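Local structure of core protein VP4 (Bluetongue virus, 2JHP) at residues N141-P145 / R146-I150; R380-K383 / K384-E388; G553-Y556 / V557-S561. The protein forms part of the bluetongue virus inner capsid and acts as a multifunctional capping enzyme, with methyltransferase sites, for the viral mRNA. All blocks are in the same frame, centred on the assembly; numbering follows the deposited sequence.

Overall arrangement
In chain order come interaction 1, interaction 2 and interaction 3. The first two have centres 18 Å apart and meet directly, Asn141 OD1 lying 3.6 Å from Phe387 CE2, and both reach the same bound guanine. Segment 141-150 leads from helix 137-141 into strand 149-152 of a Rossmann-like mixed sheet; helix 380-391 runs on toward that sheet's edge strand 393-394. Residues distant in sequence thus build one guanine pocket, completed by Ala137, Asp184, Tyr185 and Arg214. Interaction 3, in helix 551-561, lies about 42 Å from interaction 1 and 46 Å from interaction 2, centre to centre, among helices late in the chain, well away from this pocket.

Interaction 1 (N141-P145 / R146-I150); sequences NDANP and RLHKI. With GUN (guanine), chain D.
Asn144 and the residues after it form a tight turn that joins helix 137-141 to strand 149-152, within a beta-alpha-beta connection of a Rossmann-like methyltransferase sheet. Hydrogen bonds to Asn144 define the turn. Asn144 O accepts from Leu147 N at 2.9 Å, as in a type I beta turn with Pro145 and Arg146 at the corners. Asn144 O also accepts from His148 N. Leu147 N comes from above the carbonyl plane; His148 N lies nearly in line with the C=O bond, though its N-H is bent away (142°). The side chain adds an Asx turn, with Asn144 OD1 accepting from Arg146 N at 3.1 Å. With CG opposite the backbone N (chi1 178°), the amide is carried beside its own carbonyl carbon, and Arg146 N approaches OD1 from above the amide plane.

Packing backs up these bonds. The His148 imidazole turns back so that its CD2 lies 3.5 Å from Asn144 CB, and Asn144 CA sits at the ring edge, in its plane; beyond the turn, Phe126 meets this imidazole edge-to-face. Ala143 CB rests 3.9 Å from Ile150 CD1, closing the loop against the start of the strand, while Tyr188 also touches Ala143 and Pro145.

Ligand binding belongs to the end that leaves the helix, where Asn141 ND2 donates to guanine N7 at 3.2 Å, nearly straight at 167°.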
loop_
_atom_site.group_PDB
_atom_site.type_symbol
_atom_site.label_atom_id
_atom_site.label_comp_id
_atom_site.label_asym_id
_atom_site.label_seq_id
_atom_site.Cartn_x
_atom_site.Cartn_y
_atom_site.Cartn_z
ATOM N N ASN A 141 -9.114 3.710 -1.048
ATOM C CA ASN A 141 -8.975 5.125 -1.384
ATOM C C ASN A 141 -8.597 5.445 -2.826
ATOM O O ASN A 141 -9.023 6.468 -3.354
ATOM C CB ASN A 141 -7.980 5.794 -0.441
ATOM C CG ASN A 141 -8.582 6.123 0.891
ATOM O OD1 ASN A 141 -9.788 5.982 1.092
ATOM N ND2 ASN A 141 -7.747 6.559 1.820
ATOM N N ASP A 142 -7.805 4.589 -3.463
ATOM C CA ASP A 142 -7.385 4.860 -4.834
ATOM C C ASP A 142 -8.025 3.926 -5.870
ATOM O O ASP A 142 -7.610 3.905 -7.031
ATOM C CB ASP A 142 -5.854 4.849 -4.938
ATOM C CG ASP A 142 -5.193 5.920 -4.079
ATOM O OD1 ASP A 142 -5.639 7.078 -4.117
ATOM O OD2 ASP A 142 -4.218 5.609 -3.356
ATOM N N ALA A 143 -9.046 3.179 -5.450
ATOM C CA ALA A 143 -9.666 2.137 -6.285
ATOM C C ALA A 143 -10.933 2.602 -6.969
ATOM O O ALA A 143 -11.734 3.318 -6.370
ATOM C CB ALA A 143 -9.963 0.887 -5.459
ATOM N N ASN A 144 -11.109 2.185 -8.220
ATOM C CA ASN A 144 -12.361 2.361 -8.951
ATOM C C ASN A 144 -13.272 1.223 -8.551
ATOM O O ASN A 144 -13.077 0.098 -8.984
ATOM C CB ASN A 144 -12.092 2.330 -10.452
ATOM C CG ASN A 144 -13.367 2.452 -11.292
ATOM O OD1 ASN A 144 -14.497 2.450 -10.772
ATOM N ND2 ASN A 144 -13.183 2.561 -12.607
ATOM N N PRO A 145 -14.255 1.499 -7.681
ATOM C CA PRO A 145 -15.014 0.387 -7.086
ATOM C C PRO A 145 -15.861 -0.359 -8.105
ATOM O O PRO A 145 -16.373 -1.438 -7.809
ATOM C CB PRO A 145 -15.895 1.079 -6.040
ATOM C CG PRO A 145 -15.982 2.493 -6.472
ATOM C CD PRO A 145 -14.704 2.815 -7.182
ATOM N N ARG A 146 -15.983 0.222 -9.298
ATOM C CA ARG A 146 -16.752 -0.363 -10.392
ATOM C C ARG A 146 -15.905 -1.286 -11.275
ATOM O O ARG A 146 -16.426 -1.920 -12.190
ATOM C CB ARG A 146 -17.387 0.742 -11.247
ATOM C CG ARG A 146 -18.606 1.419 -10.632
ATOM C CD ARG A 146 -19.277 2.374 -11.626
ATOM N NE ARG A 146 -19.362 1.808 -12.981
ATOM C CZ ARG A 146 -20.447 1.242 -13.519
ATOM N NH1 ARG A 146 -21.587 1.152 -12.837
ATOM N NH2 ARG A 146 -20.386 0.761 -14.753
ATOM N N LEU A 147 -14.605 -1.359 -11.000
ATOM C CA LEU A 147 -13.695 -2.199 -11.763
ATOM C C LEU A 147 -12.856 -3.106 -10.867
ATOM O O LEU A 147 -12.890 -4.327 -11.004
ATOM C CB LEU A 147 -12.763 -1.333 -12.593
ATOM C CG LEU A 147 -11.853 -2.065 -13.591
ATOM C CD1 LEU A 147 -12.622 -2.429 -14.833
ATOM C CD2 LEU A 147 -10.696 -1.175 -13.944
ATOM N N HIS A 148 -12.095 -2.498 -9.960
ATOM C CA HIS A 148 -11.244 -3.236 -9.037
ATOM C C HIS A 148 -12.061 -3.987 -7.986
ATOM O O HIS A 148 -13.113 -3.521 -7.557
ATOM C CB HIS A 148 -10.254 -2.296 -8.351
ATOM C CG HIS A 148 -9.488 -1.425 -9.301
ATOM N ND1 HIS A 148 -8.305 -1.821 -9.889
ATOM C CD2 HIS A 148 -9.740 -0.176 -9.767
ATOM C CE1 HIS A 148 -7.863 -0.853 -10.670
ATOM N NE2 HIS A 148 -8.715 0.154 -10.616
ATOM N N LYS A 149 -11.556 -5.159 -7.606
ATOM C CA LYS A 149 -12.100 -5.989 -6.542
ATOM C C LYS A 149 -11.072 -6.005 -5.415
ATOM O O LYS A 149 -9.940 -6.467 -5.599
ATOM C CB LYS A 149 -12.360 -7.415 -7.045
ATOM C CG LYS A 149 -13.301 -7.530 -8.260
ATOM C CD LYS A 149 -14.720 -7.100 -7.928
ATOM C CE LYS A 149 -15.528 -6.837 -9.192
ATOM N NZ LYS A 149 -16.693 -5.933 -8.934
ATOM N N ILE A 150 -11.463 -5.467 -4.259
ATOM C CA ILE A 150 -10.542 -5.246 -3.148
ATOM C C ILE A 150 -10.785 -6.234 -2.005
ATOM O O ILE A 150 -11.836 -6.205 -1.354
ATOM C CB ILE A 150 -10.645 -3.792 -2.613
ATOM C CG1 ILE A 150 -10.474 -2.746 -3.732
ATOM C CG2 ILE A 150 -9.691 -3.574 -1.448
ATOM C CD1 ILE A 150 -9.233 -2.895 -4.638
HETATM N N9 GUN D . -9.169 6.231 6.892
HETATM C C8 GUN D . -8.293 6.438 5.904
HETATM N N7 GUN D . -8.945 6.799 4.797
HETATM C C5 GUN D . -10.243 6.828 5.080
HETATM C C6 GUN D . -11.365 7.135 4.315
HETATM O O6 GUN D . -11.249 7.458 3.132
HETATM N N1 GUN D . -12.628 7.074 4.929
HETATM C C2 GUN D . -12.698 6.694 6.291
HETATM N N2 GUN D . -13.872 6.619 6.891
HETATM N N3 GUN D . -11.593 6.407 7.003
HETATM C C4 GUN D . -10.384 6.468 6.421
#

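Interaction 2 (R380-K383 / K384-E388); sequences RFLK and KRLFE. With GUN (guanine), chain D.
Arg380 to Glu388 form the opening turns of alpha-helix 380-391, with i to i+4 hydrogen bonds from Lys384 N to Arg380 O, Arg385 N to Phe381 O, Leu386 N to Leu382 O and Phe387 N to Lys383 O. One side of this helix makes a wall of the guanine pocket. Lys383, Lys384 and Phe387 line it, one turn apart or adjacent. The base lies flat over one face of the Phe387 ring, the two planes almost parallel, with guanine N1 3.8 Å above the centre of the phenyl ring. The side chain reaches there because its CG stands opposite the backbone N (chi1 -168°).

Both lysines meet the base through their methylene carbons. Lys383 CG comes closest, 3.1 Å from guanine N2, with CD and CE running on alongside; the chain bends at chi3, taking NZ away to salt bridges with Asp184 and Asp176. Lys384 CG comes 4.0 Å from guanine N9, and its ammonium group turns along the helix to Glu388, whose OE2 also accepts from Ala137 N. On another side of the helix, Leu382 CD1 packs obliquely on Leu386 CG at 4.1 Å, with Tyr185 touching Leu386. In the salt bridge along the helix, Lys384 NZ meets Glu388 OE2 at 3.2 Å on the syn side, 22° out of the carboxylate plane.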
loop_
_atom_site.group_PDB
_atom_site.type_symbol
_atom_site.label_atom_id
_atom_site.label_comp_id
_atom_site.label_asym_id
_atom_site.label_seq_id
_atom_site.Cartn_x
_atom_site.Cartn_y
_atom_site.Cartn_z
ATOM N N ARG A 380 -10.495 8.080 15.161
ATOM C CA ARG A 380 -9.717 8.018 13.917
ATOM C C ARG A 380 -9.554 6.592 13.416
ATOM O O ARG A 380 -9.889 6.281 12.273
ATOM C CB ARG A 380 -8.352 8.706 14.080
ATOM C CG ARG A 380 -7.462 8.652 12.845
ATOM C CD ARG A 380 -6.320 9.643 12.949
ATOM N NE ARG A 380 -5.358 9.464 11.865
ATOM C CZ ARG A 380 -4.130 8.974 12.013
ATOM N NH1 ARG A 380 -3.684 8.618 13.211
ATOM N NH2 ARG A 380 -3.344 8.843 10.955
ATOM N N PHE A 381 -9.064 5.729 14.294
ATOM C CA PHE A 381 -8.844 4.334 13.961
ATOM C C PHE A 381 -10.138 3.519 13.933
ATOM O O PHE A 381 -10.232 2.525 13.213
ATOM C CB PHE A 381 -7.790 3.735 14.887
ATOM C CG PHE A 381 -6.446 4.409 14.776
ATOM C CD1 PHE A 381 -5.898 5.093 15.859
ATOM C CD2 PHE A 381 -5.731 4.367 13.574
ATOM C CE1 PHE A 381 -4.653 5.720 15.756
ATOM C CE2 PHE A 381 -4.493 4.989 13.458
ATOM C CZ PHE A 381 -3.955 5.668 14.557
ATOM N N LEU A 382 -11.138 3.942 14.702
ATOM C CA LEU A 382 -12.459 3.333 14.577
ATOM C C LEU A 382 -12.990 3.593 13.166
ATOM O O LEU A 382 -13.390 2.663 12.466
ATOM C CB LEU A 382 -13.439 3.849 15.649
ATOM C CG LEU A 382 -14.875 3.297 15.592
ATOM C CD1 LEU A 382 -14.908 1.749 15.644
ATOM C CD2 LEU A 382 -15.747 3.874 16.679
ATOM N N LYS A 383 -12.959 4.854 12.743
ATOM C CA LYS A 383 -13.412 5.208 11.409
ATOM C C LYS A 383 -12.719 4.352 10.349
ATOM O O LYS A 383 -13.385 3.752 9.520
ATOM C CB LYS A 383 -13.207 6.692 11.127
ATOM C CG LYS A 383 -14.056 7.195 9.982
ATOM C CD LYS A 383 -14.105 8.701 9.927
ATOM C CE LYS A 383 -12.823 9.287 9.389
ATOM N NZ LYS A 383 -12.899 10.774 9.352
ATOM N N LYS A 384 -11.395 4.275 10.402
ATOM C CA LYS A 384 -10.629 3.438 9.479
ATOM C C LYS A 384 -11.192 2.026 9.390
ATOM O O LYS A 384 -11.550 1.560 8.305
ATOM C CB LYS A 384 -9.145 3.396 9.882
ATOM C CG LYS A 384 -8.196 2.881 8.795
ATOM C CD LYS A 384 -6.744 3.219 9.127
ATOM C CE LYS A 384 -5.748 2.243 8.494
ATOM N NZ LYS A 384 -5.777 0.896 9.152
ATOM N N ARG A 385 -11.279 1.375 10.549
ATOM C CA ARG A 385 -11.721 -0.009 10.689
ATOM C C ARG A 385 -13.157 -0.280 10.234
ATOM O O ARG A 385 -13.458 -1.375 9.754
ATOM C CB ARG A 385 -11.589 -0.449 12.139
ATOM C CG ARG A 385 -10.190 -0.783 12.576
ATOM C CD ARG A 385 -10.284 -1.681 13.786
ATOM N NE ARG A 385 -9.192 -1.489 14.736
ATOM C CZ ARG A 385 -9.213 -1.950 15.982
ATOM N NH1 ARG A 385 -10.275 -2.624 16.419
ATOM N NH2 ARG A 385 -8.180 -1.736 16.787
ATOM N N LEU A 386 -14.044 0.694 10.418
ATOM C CA LEU A 386 -15.408 0.573 9.934
ATOM C C LEU A 386 -15.371 0.575 8.399
ATOM O O LEU A 386 -15.897 -0.317 7.746
ATOM C CB LEU A 386 -16.286 1.717 10.477
ATOM C CG LEU A 386 -16.702 1.761 11.955
ATOM C CD1 LEU A 386 -17.359 3.094 12.305
ATOM C CD2 LEU A 386 -17.654 0.630 12.309
ATOM N N PHE A 387 -14.725 1.586 7.845
ATOM C CA PHE A 387 -14.531 1.719 6.419
ATOM C C PHE A 387 -14.060 0.414 5.784
ATOM O O PHE A 387 -14.683 -0.075 4.842
ATOM C CB PHE A 387 -13.504 2.832 6.153
ATOM C CG PHE A 387 -13.420 3.254 4.718
ATOM C CD1 PHE A 387 -14.554 3.663 4.036
ATOM C CD2 PHE A 387 -12.195 3.278 4.061
ATOM C CE1 PHE A 387 -14.481 4.064 2.724
ATOM C CE2 PHE A 387 -12.103 3.699 2.742
ATOM C CZ PHE A 387 -13.250 4.095 2.070
ATOM N N GLU A 388 -12.967 -0.141 6.315
ATOM C CA GLU A 388 -12.357 -1.360 5.784
ATOM C C GLU A 388 -13.254 -2.585 5.941
ATOM O O GLU A 388 -13.251 -3.493 5.102
ATOM C CB GLU A 388 -11.027 -1.629 6.475
ATOM C CG GLU A 388 -9.929 -0.592 6.173
ATOM C CD GLU A 388 -8.744 -0.653 7.141
ATOM O OE1 GLU A 388 -8.855 -1.310 8.205
ATOM O OE2 GLU A 388 -7.694 -0.040 6.830
HETATM N N9 GUN D . -9.169 6.231 6.892
HETATM C C8 GUN D . -8.293 6.438 5.904
HETATM N N7 GUN D . -8.945 6.799 4.797
HETATM C C5 GUN D . -10.243 6.828 5.080
HETATM C C6 GUN D . -11.365 7.135 4.315
HETATM O O6 GUN D . -11.249 7.458 3.132
HETATM N N1 GUN D . -12.628 7.074 4.929
HETATM C C2 GUN D . -12.698 6.694 6.291
HETATM N N2 GUN D . -13.872 6.619 6.891
HETATM N N3 GUN D . -11.593 6.407 7.003
HETATM C C4 GUN D . -10.384 6.468 6.421
#

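Interaction 3 (G553-Y556 / V557-S561); sequences GHLY and VTLMS
Tyr556 and Met560, one turn apart on helix 551-561, make a Met-aromatic contact: the Met560 SD atom lies 5.2 Å from the centroid of the Tyr556 ring, 35° off its normal, and so stands obliquely to the phenol. Met560 CB is over one face of that ring. The bend at chi2 (71°) turns the Met560 sulfur toward the tyrosine.

A second contact runs between His554 and Thr558. Thr558 CG2 comes 3.9 Å from His554 CE1, the two side chains crossing at a slant. The Thr558 hydroxyl sits between the backbone N and the carbonyl carbon (chi1 46°), which points it at the carbonyls of the preceding turn: OG1 is 2.7 Å from Leu555 O and 2.9 Å from His554 O, two acceptors competing for one proton. Leu555 CG and Leu559 CD1, 4.4 Å apart, make a looser apolar pair.

Beneath these side chains lie the helix's own bonds, among them Met560 N to Tyr556 O at 2.9 Å and Leu559 N to Leu555 O at 3.1 Å. Farther out, helix 612-625 packs on Leu555, Tyr556, Leu559 and Met560, helix 523-533 on His554, Val557 and Thr558, and helix 568-576 on Leu555. His554 also meets Phe520 edge-to-face. The arrangement is that of a helix held on several sides within a cluster of packed alpha-helices.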
loop_
_atom_site.group_PDB
_atom_site.type_symbol
_atom_site.label_atom_id
_atom_site.label_comp_id
_atom_site.label_asym_id
_atom_site.label_seq_id
_atom_site.Cartn_x
_atom_site.Cartn_y
_atom_site.Cartn_z
ATOM N N GLY A 553 32.386 -16.612 -10.189
ATOM C CA GLY A 553 32.546 -16.115 -8.808
ATOM C C GLY A 553 31.506 -15.055 -8.485
ATOM O O GLY A 553 31.014 -14.963 -7.357
ATOM N N HIS A 554 31.169 -14.267 -9.501
ATOM C CA HIS A 554 30.127 -13.254 -9.429
ATOM C C HIS A 554 28.783 -13.860 -9.053
ATOM O O HIS A 554 28.058 -13.296 -8.248
ATOM C CB HIS A 554 30.022 -12.562 -10.781
ATOM C CG HIS A 554 29.140 -11.361 -10.783
ATOM N ND1 HIS A 554 27.777 -11.440 -10.591
ATOM C CD2 HIS A 554 29.421 -10.051 -10.976
ATOM C CE1 HIS A 554 27.260 -10.226 -10.642
ATOM N NE2 HIS A 554 28.235 -9.365 -10.874
ATOM N N LEU A 555 28.454 -15.007 -9.640
ATOM C CA LEU A 555 27.164 -15.661 -9.382
ATOM C C LEU A 555 27.127 -16.336 -8.011
ATOM O O LEU A 555 26.120 -16.272 -7.296
ATOM C CB LEU A 555 26.827 -16.681 -10.485
ATOM C CG LEU A 555 25.398 -17.242 -10.471
ATOM C CD1 LEU A 555 24.349 -16.178 -10.800
ATOM C CD2 LEU A 555 25.283 -18.401 -11.441
ATOM N N TYR A 556 28.235 -16.995 -7.675
ATOM C CA TYR A 556 28.364 -17.737 -6.439
ATOM C C TYR A 556 28.303 -16.776 -5.256
ATOM O O TYR A 556 27.650 -17.065 -4.249
ATOM C CB TYR A 556 29.663 -18.547 -6.436
ATOM C CG TYR A 556 30.003 -19.158 -5.092
ATOM C CD1 TYR A 556 29.570 -20.445 -4.753
ATOM C CD2 TYR A 556 30.744 -18.438 -4.150
ATOM C CE1 TYR A 556 29.877 -20.998 -3.510
ATOM C CE2 TYR A 556 31.050 -18.973 -2.911
ATOM C CZ TYR A 556 30.622 -20.250 -2.589
ATOM O OH TYR A 556 30.947 -20.766 -1.350
ATOM N N VAL A 557 28.962 -15.627 -5.390
ATOM C CA VAL A 557 28.970 -14.636 -4.320
ATOM C C VAL A 557 27.595 -13.985 -4.150
ATOM O O VAL A 557 27.086 -13.921 -3.032
ATOM C CB VAL A 557 30.115 -13.602 -4.473
ATOM C CG1 VAL A 557 29.907 -12.421 -3.548
ATOM C CG2 VAL A 557 31.475 -14.264 -4.177
ATOM N N THR A 558 26.991 -13.545 -5.256
ATOM C CA THR A 558 25.669 -12.907 -5.226
ATOM C C THR A 558 24.645 -13.777 -4.507
ATOM O O THR A 558 23.942 -13.294 -3.619
ATOM C CB THR A 558 25.130 -12.547 -6.640
ATOM O OG1 THR A 558 25.321 -13.657 -7.522
ATOM C CG2 THR A 558 25.843 -11.329 -7.216
ATOM N N LEU A 559 24.588 -15.059 -4.871
ATOM C CA LEU A 559 23.705 -16.021 -4.203
ATOM C C LEU A 559 24.069 -16.309 -2.729
ATOM O O LEU A 559 23.226 -16.196 -1.820
ATOM C CB LEU A 559 23.678 -17.332 -4.977
ATOM C CG LEU A 559 22.812 -17.380 -6.228
ATOM C CD1 LEU A 559 23.076 -18.685 -6.967
ATOM C CD2 LEU A 559 21.341 -17.234 -5.872
ATOM N N MET A 560 25.331 -16.667 -2.508
ATOM C CA MET A 560 25.800 -17.131 -1.216
ATOM C C MET A 560 25.818 -16.010 -0.183
ATOM O O MET A 560 25.698 -16.272 1.002
ATOM C CB MET A 560 27.181 -17.762 -1.378
ATOM C CG MET A 560 27.623 -18.664 -0.237
ATOM S SD MET A 560 26.734 -20.217 -0.135
ATOM C CE MET A 560 27.337 -21.057 -1.587
ATOM N N SER A 561 25.938 -14.765 -0.634
ATOM C CA SER A 561 25.976 -13.622 0.280
ATOM C C SER A 561 24.642 -13.358 0.981
ATOM O O SER A 561 24.625 -12.861 2.109
ATOM C CB SER A 561 26.426 -12.355 -0.449
ATOM O OG SER A 561 25.476 -11.964 -1.421
#